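Local coordinates for protein glutamate--LysW ligase ArgX (Sulfolobus tokodaii, PDB 3VPB) that probably joins the amino group of glutamate to the gamma-carboxyl group of the C-terminal glutamate of the carrier protein LysW, using ATP and magnesium, in arginine biosynthesis, at residues Ser92-Tyr95 with Pro100-Asp103; Lys224-Val229 with Val234-Leu239. All coordinates share one frame; numbering follows the deposited sequence.

Contact 1: residues Ser92-Tyr95 with Pro100-Asp103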
loop_
_atom_site.group_PDB
_atom_site.type_symbol
_atom_site.label_atom_id
_atom_site.label_comp_id
_atom_site.label_asym_id
_atom_site.label_seq_id
_atom_site.Cartn_x
_atom_site.Cartn_y
_atom_site.Cartn_z
ATOM N N SER B 92 -17.574 1.427 -20.914
ATOM C CA SER B 92 -17.525 2.456 -21.973
ATOM C C SER B 92 -17.854 1.909 -23.376
ATOM O O SER B 92 -18.714 2.478 -24.090
ATOM C CB SER B 92 -16.153 3.160 -22.019
ATOM O OG SER B 92 -16.206 4.282 -22.881
ATOM N N LYS B 93 -17.166 0.835 -23.766
ATOM C CA LYS B 93 -17.326 0.223 -25.098
ATOM C C LYS B 93 -18.734 -0.351 -25.232
ATOM O O LYS B 93 -19.413 -0.133 -26.242
ATOM C CB LYS B 93 -16.306 -0.887 -25.342
ATOM C CG LYS B 93 -14.868 -0.440 -25.582
ATOM C CD LYS B 93 -14.726 0.557 -26.729
ATOM C CE LYS B 93 -13.242 0.908 -26.992
ATOM N NZ LYS B 93 -12.660 1.806 -25.953
ATOM N N LEU B 94 -19.182 -1.067 -24.200
ATOM C CA LEU B 94 -20.513 -1.697 -24.250
ATOM C C LEU B 94 -21.625 -0.643 -24.338
ATOM O O LEU B 94 -22.523 -0.729 -25.188
ATOM C CB LEU B 94 -20.723 -2.603 -23.022
ATOM C CG LEU B 94 -19.803 -3.827 -22.935
ATOM C CD1 LEU B 94 -20.082 -4.620 -21.659
ATOM C CD2 LEU B 94 -19.905 -4.716 -24.158
ATOM N N TYR B 95 -21.537 0.362 -23.473
ATOM C CA TYR B 95 -22.558 1.394 -23.407
ATOM C C TYR B 95 -22.685 2.097 -24.736
ATOM O O TYR B 95 -23.790 2.319 -25.216
ATOM C CB TYR B 95 -22.304 2.414 -22.284
ATOM C CG TYR B 95 -23.429 3.421 -22.169
ATOM C CD1 TYR B 95 -24.588 3.122 -21.453
ATOM C CD2 TYR B 95 -23.346 4.663 -22.816
ATOM C CE1 TYR B 95 -25.638 4.052 -21.371
ATOM C CE2 TYR B 95 -24.389 5.581 -22.755
ATOM C CZ TYR B 95 -25.522 5.269 -22.036
ATOM O OH TYR B 95 -26.534 6.191 -21.979
ATOM N N PRO B 100 -26.853 -3.358 -22.914
ATOM C CA PRO B 100 -27.356 -2.895 -21.623
ATOM C C PRO B 100 -26.351 -3.248 -20.534
ATOM O O PRO B 100 -25.781 -4.349 -20.540
ATOM C CB PRO B 100 -28.664 -3.692 -21.460
ATOM C CG PRO B 100 -28.375 -4.955 -22.206
ATOM C CD PRO B 100 -27.660 -4.475 -23.439
ATOM N N ILE B 101 -26.073 -2.269 -19.675
ATOM C CA ILE B 101 -25.149 -2.433 -18.558
ATOM C C ILE B 101 -25.871 -1.897 -17.354
ATOM O O ILE B 101 -26.866 -1.173 -17.485
ATOM C CB ILE B 101 -23.801 -1.639 -18.800
ATOM C CG1 ILE B 101 -24.077 -0.120 -18.834
ATOM C CG2 ILE B 101 -23.078 -2.205 -20.051
ATOM C CD1 ILE B 101 -22.824 0.799 -18.775
ATOM N N PRO B 102 -25.404 -2.235 -16.141
ATOM C CA PRO B 102 -26.141 -1.629 -15.030
ATOM C C PRO B 102 -26.048 -0.108 -15.055
ATOM O O PRO B 102 -25.025 0.443 -15.468
ATOM C CB PRO B 102 -25.411 -2.159 -13.786
ATOM C CG PRO B 102 -24.696 -3.405 -14.265
ATOM C CD PRO B 102 -24.295 -3.085 -15.694
ATOM N N ASP B 103 -27.110 0.576 -14.638
ATOM C CA ASP B 103 -27.068 2.049 -14.585
ATOM C C ASP B 103 -25.933 2.476 -13.670
ATOM O O ASP B 103 -25.942 2.111 -12.502
ATOM C CB ASP B 103 -28.390 2.582 -14.053
ATOM C CG ASP B 103 -29.506 2.507 -15.075
ATOM O OD1 ASP B 103 -29.229 2.267 -16.269
ATOM O OD2 ASP B 103 -30.666 2.730 -14.680
#
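Ile101 meets Leu94 and Tyr95 where the chain leaves helix 87-96 and enters the loop that leads to strand 104-107, in the ATP-grasp domain of this RimK-family ligase. The contact is wholly apolar, and no hydrogen bond crosses it. Leu94 and Tyr95 are consecutive on the helix, and the isoleucine divides its two branches between them. Its gamma methyl goes to the leucine: Ile101 CG2 lies 3.8 Å from Leu94 CB, with Leu94 CD1 a little farther off. The ethyl arm takes the tyrosine instead, reaching the CB end of that side chain and the near ring carbon CD1 in an oblique approach, far from the hydroxyl. With chi1 at 65°, CG1 stands between the backbone N and the carbonyl carbon of Ile101, which sends the ethyl arm to the tyrosine while CG2 remains beside the leucine.

The polar bonds of the loop are made with other strands. Pro100 pairs through its backbone with Val248 of strand 245-252, and Asp103 N donates to the carboxylate of Glu168. Leu94 also packs on Val248, Leu251 and Ala225, which places it between its own helix, strand 245-252 and helix 216-229. The helix also faces a second subunit: Ser92 OG is hydrogen-bonded to Ala65 O of that chain, and Tyr95 packs on its Lys42. At the tyrosine, Ile101 CD1 comes to 3.9 Å from Tyr95 CB and to 4.0 Å from Tyr95 CD1.

Contact 2: residues Lys224-Val229 with Val234-Leu239. With MG (magnesium ion), chain N; ADP (adenosine-5'-diphosphate), chain L.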
loop_
_atom_site.group_PDB
_atom_site.type_symbol
_atom_site.label_atom_id
_atom_site.label_comp_id
_atom_site.label_asym_id
_atom_site.label_seq_id
_atom_site.Cartn_x
_atom_site.Cartn_y
_atom_site.Cartn_z
ATOM N N LYS B 224 -22.957 -10.235 -29.103
ATOM C CA LYS B 224 -22.738 -8.829 -29.403
ATOM C C LYS B 224 -21.669 -8.222 -28.469
ATOM O O LYS B 224 -20.749 -7.521 -28.921
ATOM C CB LYS B 224 -24.052 -8.065 -29.320
ATOM C CG LYS B 224 -23.940 -6.563 -29.617
ATOM C CD LYS B 224 -23.623 -6.315 -31.078
ATOM C CE LYS B 224 -22.976 -4.942 -31.302
ATOM N NZ LYS B 224 -22.375 -4.863 -32.685
ATOM N N ALA B 225 -21.774 -8.529 -27.179
ATOM C CA ALA B 225 -20.832 -8.008 -26.166
ATOM C C ALA B 225 -19.378 -8.406 -26.458
ATOM O O ALA B 225 -18.456 -7.567 -26.477
ATOM C CB ALA B 225 -21.263 -8.469 -24.774
ATOM N N VAL B 226 -19.186 -9.689 -26.737
ATOM C CA VAL B 226 -17.868 -10.215 -27.098
ATOM C C VAL B 226 -17.323 -9.655 -28.415
ATOM O O VAL B 226 -16.104 -9.495 -28.566
ATOM C CB VAL B 226 -17.887 -11.754 -27.156
ATOM C CG1 VAL B 226 -16.514 -12.280 -27.501
ATOM C CG2 VAL B 226 -18.341 -12.315 -25.806
ATOM N N SER B 227 -18.210 -9.407 -29.375
ATOM C CA SER B 227 -17.790 -8.858 -30.650
ATOM C C SER B 227 -17.349 -7.417 -30.498
ATOM O O SER B 227 -16.438 -6.977 -31.195
ATOM C CB SER B 227 -18.908 -8.953 -31.678
ATOM O OG SER B 227 -19.217 -10.311 -31.942
ATOM N N ILE B 228 -17.993 -6.682 -29.596
ATOM C CA ILE B 228 -17.605 -5.294 -29.342
ATOM C C ILE B 228 -16.172 -5.220 -28.804
ATOM O O ILE B 228 -15.393 -4.358 -29.212
ATOM C CB ILE B 228 -18.600 -4.602 -28.373
ATOM C CG1 ILE B 228 -19.906 -4.296 -29.110
ATOM C CG2 ILE B 228 -18.030 -3.289 -27.807
ATOM C CD1 ILE B 228 -21.080 -4.138 -28.147
ATOM N N VAL B 229 -15.829 -6.131 -27.893
ATOM C CA VAL B 229 -14.525 -6.069 -27.225
ATOM C C VAL B 229 -13.454 -6.902 -27.931
ATOM O O VAL B 229 -12.279 -6.792 -27.611
ATOM C CB VAL B 229 -14.603 -6.472 -25.720
ATOM C CG1 VAL B 229 -15.609 -5.610 -24.967
ATOM C CG2 VAL B 229 -14.930 -7.939 -25.582
ATOM N N VAL B 234 -13.037 -15.595 -23.821
ATOM C CA VAL B 234 -13.412 -14.718 -22.702
ATOM C C VAL B 234 -14.643 -15.232 -21.974
ATOM O O VAL B 234 -15.458 -15.982 -22.548
ATOM C CB VAL B 234 -13.684 -13.256 -23.155
ATOM C CG1 VAL B 234 -12.391 -12.541 -23.643
ATOM C CG2 VAL B 234 -14.782 -13.223 -24.222
ATOM N N SER B 235 -14.788 -14.829 -20.717
ATOM C CA SER B 235 -16.041 -15.085 -20.023
ATOM C C SER B 235 -16.845 -13.799 -19.908
ATOM O O SER B 235 -16.316 -12.674 -20.047
ATOM C CB SER B 235 -15.808 -15.737 -18.645
ATOM O OG SER B 235 -15.127 -14.847 -17.799
ATOM N N ILE B 236 -18.149 -13.973 -19.701
ATOM C CA ILE B 236 -19.065 -12.856 -19.601
ATOM C C ILE B 236 -19.977 -13.122 -18.407
ATOM O O ILE B 236 -20.471 -14.259 -18.225
ATOM C CB ILE B 236 -19.953 -12.712 -20.865
ATOM C CG1 ILE B 236 -19.144 -12.813 -22.165
ATOM C CG2 ILE B 236 -20.693 -11.364 -20.855
ATOM C CD1 ILE B 236 -18.787 -14.272 -22.669
ATOM N N ASP B 237 -20.176 -12.079 -17.594
ATOM C CA ASP B 237 -21.086 -12.125 -16.463
ATOM C C ASP B 237 -22.338 -11.342 -16.847
ATOM O O ASP B 237 -22.259 -10.180 -17.286
ATOM C CB ASP B 237 -20.494 -11.451 -15.200
ATOM C CG ASP B 237 -19.301 -12.182 -14.598
ATOM O OD1 ASP B 237 -18.622 -12.974 -15.271
ATOM O OD2 ASP B 237 -19.024 -11.943 -13.382
ATOM N N ILE B 238 -23.498 -11.972 -16.655
ATOM C CA ILE B 238 -24.777 -11.308 -16.924
ATOM C C ILE B 238 -25.712 -11.341 -15.703
ATOM O O ILE B 238 -25.772 -12.330 -14.973
ATOM C CB ILE B 238 -25.445 -11.930 -18.179
ATOM C CG1 ILE B 238 -24.682 -11.452 -19.420
ATOM C CG2 ILE B 238 -26.956 -11.564 -18.262
ATOM C CD1 ILE B 238 -24.969 -12.251 -20.674
ATOM N N LEU B 239 -26.380 -10.208 -15.463
ATOM C CA LEU B 239 -27.361 -10.067 -14.402
ATOM C C LEU B 239 -28.746 -9.988 -15.019
ATOM O O LEU B 239 -28.911 -9.552 -16.175
ATOM C CB LEU B 239 -27.110 -8.799 -13.578
ATOM C CG LEU B 239 -25.766 -8.765 -12.842
ATOM C CD1 LEU B 239 -25.418 -7.329 -12.453
ATOM C CD2 LEU B 239 -25.858 -9.702 -11.647
HETATM MG MG MG N . -17.618 -11.359 -11.978
HETATM P PB ADP L . -15.743 -9.542 -10.202
HETATM O O1B ADP L . -14.885 -9.196 -11.361
HETATM O O2B ADP L . -16.447 -10.887 -10.272
HETATM O O3B ADP L . -15.136 -9.303 -8.849
HETATM P PA ADP L . -18.447 -8.555 -10.602
HETATM O O1A ADP L . -18.850 -7.151 -11.042
HETATM O O2A ADP L . -18.678 -9.781 -11.457
HETATM O O3A ADP L . -16.894 -8.412 -10.211
HETATM O "O5'" ADP L . -19.162 -8.778 -9.181
HETATM C "C5'" ADP L . -19.074 -9.989 -8.431
HETATM C "C4'" ADP L . -20.460 -10.416 -7.984
HETATM O "O4'" ADP L . -21.080 -9.324 -7.297
HETATM C "C3'" ADP L . -21.356 -10.706 -9.191
HETATM O "O3'" ADP L . -21.270 -12.084 -9.575
HETATM C "C2'" ADP L . -22.733 -10.367 -8.671
HETATM O "O2'" ADP L . -23.261 -11.458 -7.903
HETATM C "C1'" ADP L . -22.447 -9.238 -7.717
HETATM N N9 ADP L . -22.647 -7.935 -8.378
HETATM C C8 ADP L . -21.702 -7.118 -8.910
HETATM N N7 ADP L . -22.293 -6.004 -9.365
HETATM C C5 ADP L . -23.615 -6.105 -9.119
HETATM C C6 ADP L . -24.809 -5.291 -9.372
HETATM N N6 ADP L . -24.686 -4.086 -9.961
HETATM N N1 ADP L . -26.014 -5.746 -8.916
HETATM C C2 ADP L . -26.152 -6.930 -8.307
HETATM N N3 ADP L . -25.087 -7.741 -8.082
HETATM C C4 ADP L . -23.837 -7.371 -8.473
HETATM O O HOH W 1 -18.821 -12.629 -10.763
#
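Val226 of helix 216-229 projects from its CB toward strand 233-241 and spreads two methyls over Val234 and Ile236, alternate residues on the helix-facing side of the strand. One methyl, CG1, lies anti to the backbone N (chi1 -179°) and meets the first of them, with Val226 CG1 3.8 Å from Val234 CG2. The other, CG2, reaches the ethyl arm of the isoleucine, 3.7 Å from Ile236 CD1 and almost as near to CG1 of that residue; it also lies 4.0 Å from Val234 CG2. The two valines lie alongside one another, pointing opposite ways, while the isoleucine lies roughly perpendicular to Val226. No hydrogen bond spans this buried hydrophobic layer.

The other face of the strand belongs to the nucleotide site of the ATP-grasp fold. Asp237 OD2 binds the magnesium ion at 2.1 Å, and ADP O2A and O2B, one oxygen from each phosphate, are further ligands of the metal. A water also bound to the ion is hydrogen-bonded to O3' of the ribose. Glu250 shares the metal, while Arg178 forms a salt bridge with Asp237 OD1, an arrangement that should help hold the carboxylate in place. Farther along, Leu239 CD1 rests 3.7 Å from C6 of the adenine.

Strand 233-241 runs between strands 175-182 and 245-252 in an antiparallel sheet. Helix 216-229 covers the face turned from the nucleotide, where Val226 also touches Ala181 and Ile236 and Ile238 pack on Val222.

How the contacts relate
The centres of contacts 1 and 2 lie 11 Å apart, and the two meet directly through helices 87-96 and 216-229. Lys93 O is 3.8 Å from Ile228 CG2, and Leu94 CD2 approaches Ala225 O at 4.0 Å. Strand 245-252 provides a second connection: it bonds to the loop of contact 1 and, through Asn249, Glu250 and Asn252, to the strand of contact 2. Their relation to the active site differs. Contact 2 includes a magnesium ligand and part of the ADP pocket, whereas in contact 1 the side chain of Ile101 remains about 9 Å from the nucleotide and that of Leu94 about 7 Å from the side chain of Glu250.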